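Local structure of TrwG protein (Bartonella grahamii, 4NHF) at residues 47-52 and 108-113. The protein is a VirB8-family protein that probably forms part of the inner-membrane assembly of a bacterial type IV secretion system, seen here as its soluble domain. Sequence-based numbering, arbitrary orientation.
Sequences YWLNQY and RSIQLN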
# COMPACT_ATOMS: atom_id res chain seq x y z
N TYR A 47 -4.27 -4.91 10.26
CA TYR A 47 -3.39 -4.38 9.23
C TYR A 47 -3.55 -5.07 7.87
O TYR A 47 -3.84 -4.43 6.83
CB TYR A 47 -1.91 -4.38 9.67
CG TYR A 47 -1.03 -3.88 8.57
CD1 TYR A 47 -0.93 -2.50 8.29
CD2 TYR A 47 -0.32 -4.75 7.79
CE1 TYR A 47 -0.16 -2.04 7.25
CE2 TYR A 47 0.46 -4.29 6.73
CZ TYR A 47 0.54 -2.94 6.48
OH TYR A 47 1.32 -2.50 5.46
N TRP A 48 -3.35 -6.38 7.88
CA TRP A 48 -3.33 -7.16 6.65
C TRP A 48 -4.72 -7.31 6.02
O TRP A 48 -4.87 -7.25 4.79
CB TRP A 48 -2.66 -8.52 6.90
CG TRP A 48 -1.21 -8.37 7.07
CD1 TRP A 48 -0.50 -8.49 8.23
CD2 TRP A 48 -0.28 -8.05 6.06
NE1 TRP A 48 0.83 -8.22 8.00
CE2 TRP A 48 0.98 -7.96 6.66
CE3 TRP A 48 -0.39 -7.77 4.70
CZ2 TRP A 48 2.13 -7.63 5.95
CZ3 TRP A 48 0.75 -7.48 3.98
CH2 TRP A 48 1.99 -7.42 4.61
N LEU A 49 -5.76 -7.45 6.84
CA LEU A 49 -7.11 -7.55 6.29
C LEU A 49 -7.51 -6.25 5.62
O LEU A 49 -8.15 -6.27 4.57
CB LEU A 49 -8.13 -7.91 7.36
CG LEU A 49 -8.01 -9.37 7.84
CD1 LEU A 49 -8.65 -9.46 9.18
CD2 LEU A 49 -8.60 -10.39 6.87
N ASN A 50 -7.21 -5.12 6.28
CA ASN A 50 -7.42 -3.84 5.69
C ASN A 50 -6.65 -3.67 4.39
O ASN A 50 -7.24 -3.17 3.39
CB ASN A 50 -7.03 -2.76 6.70
CG ASN A 50 -7.32 -1.35 6.22
OD1 ASN A 50 -8.46 -0.99 5.92
ND2 ASN A 50 -6.30 -0.52 6.20
N GLN A 51 -5.34 -4.00 4.37
CA GLN A 51 -4.60 -3.86 3.10
C GLN A 51 -5.25 -4.73 1.98
O GLN A 51 -5.32 -4.33 0.82
CB GLN A 51 -3.12 -4.15 3.24
CG GLN A 51 -2.32 -3.06 3.98
CD GLN A 51 -2.44 -1.70 3.35
OE1 GLN A 51 -2.23 -1.55 2.15
NE2 GLN A 51 -2.87 -0.72 4.11
N TYR A 52 -5.73 -5.90 2.34
CA TYR A 52 -6.28 -6.80 1.33
C TYR A 52 -7.54 -6.21 0.70
O TYR A 52 -7.70 -6.23 -0.50
CB TYR A 52 -6.60 -8.17 1.88
CG TYR A 52 -6.98 -9.15 0.80
CD1 TYR A 52 -6.05 -9.72 -0.03
CD2 TYR A 52 -8.30 -9.52 0.64
CE1 TYR A 52 -6.43 -10.64 -1.01
CE2 TYR A 52 -8.70 -10.40 -0.35
CZ TYR A 52 -7.77 -10.97 -1.18
OH TYR A 52 -8.23 -11.88 -2.12
N ARG A 108 -14.98 0.65 6.88
CA ARG A 108 -15.65 1.20 8.04
C ARG A 108 -15.33 0.46 9.33
O ARG A 108 -15.12 1.11 10.35
CB ARG A 108 -17.14 1.24 7.80
CG ARG A 108 -17.49 2.19 6.66
CD ARG A 108 -17.10 3.66 6.94
NE ARG A 108 -18.09 4.25 7.85
CZ ARG A 108 -17.84 4.79 9.04
NH1 ARG A 108 -16.60 4.87 9.53
NH2 ARG A 108 -18.86 5.26 9.74
N SER A 109 -15.27 -0.86 9.28
CA SER A 109 -15.01 -1.63 10.51
C SER A 109 -14.54 -3.02 10.19
O SER A 109 -14.81 -3.54 9.14
CB SER A 109 -16.25 -1.67 11.45
OG SER A 109 -17.23 -2.53 10.93
N ILE A 110 -13.82 -3.62 11.11
CA ILE A 110 -13.24 -4.92 10.89
C ILE A 110 -13.49 -5.72 12.17
O ILE A 110 -13.04 -5.33 13.24
CB ILE A 110 -11.71 -4.84 10.64
CG1 ILE A 110 -11.40 -4.10 9.32
CG2 ILE A 110 -11.13 -6.23 10.63
CD1 ILE A 110 -9.91 -3.76 9.16
N GLN A 111 -14.21 -6.81 12.06
CA GLN A 111 -14.43 -7.70 13.20
C GLN A 111 -13.68 -8.98 12.99
O GLN A 111 -13.74 -9.55 11.92
CB GLN A 111 -15.92 -8.03 13.43
CG GLN A 111 -16.81 -6.85 13.69
CD GLN A 111 -17.06 -6.02 12.43
OE1 GLN A 111 -17.40 -6.55 11.35
NE2 GLN A 111 -16.87 -4.71 12.54
N LEU A 112 -13.05 -9.49 14.05
CA LEU A 112 -12.39 -10.78 14.05
C LEU A 112 -13.06 -11.78 14.99
O LEU A 112 -13.46 -11.41 16.08
CB LEU A 112 -10.97 -10.59 14.59
CG LEU A 112 -10.07 -9.51 14.00
CD1 LEU A 112 -8.73 -9.64 14.66
CD2 LEU A 112 -9.99 -9.69 12.52
N ASN A 113 -13.12 -13.05 14.62
CA ASN A 113 -13.47 -14.08 15.63
C ASN A 113 -12.29 -14.84 16.24
O ASN A 113 -12.49 -15.80 16.96
CB ASN A 113 -14.46 -15.09 15.09
CG ASN A 113 -13.81 -16.16 14.26
OD1 ASN A 113 -12.60 -16.10 13.91
ND2 ASN A 113 -14.62 -17.17 13.90
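Gln111 NE2 donates a 2.7 Å hydrogen bond to Ser109 OG on the side of strand 102-112 turned from the helix, while Ile110, the residue between them, points the other way and meets Leu49 and Asn50. The acceptor lies nearly in the amide plane and the bond is moderately bent, at 154°. Gln111 OE1 is taken by Arg121 of the adjacent strand, so both ends of the amide are held. Against that same Arg121, Arg108 and Ser109 form a classic beta bulge.

Across the contact no hydrogen bond forms, and the touching is by van der Waals contact, mostly between aliphatic carbons. The outer arm of Ile110 is extended (chi2 169°), carrying CD1 up to the helix, where it stands 3.9 Å from Asn50 CB and 4.2 Å from Asn50 N. Ile110 CG2, the other branch, lies 4.3 Å from Leu49 CD1. Leu49 CD1 also makes the closest approach of the contact, 3.6 Å from Leu112 CD2, the two leucines crossing at a slant. Leu49 continues onto Ala118, Ile144 and Tyr146 of the next two strands.

The axes of segments 47-52 and 108-112 pass 9.8 Å apart, with their directions at 131°. Helix 42-57 lies across the strand that is outermost in this chain's antiparallel sheet, in keeping with the NTF2-like fold of VirB8 proteins. Arg46 adds a polar tie by binding the carbonyl oxygen of Ile110. The direct contact of the two segments is a small, partly buried aliphatic patch, continued by Leu159 of the second subunit, which packs on both Asn50 and Ile110.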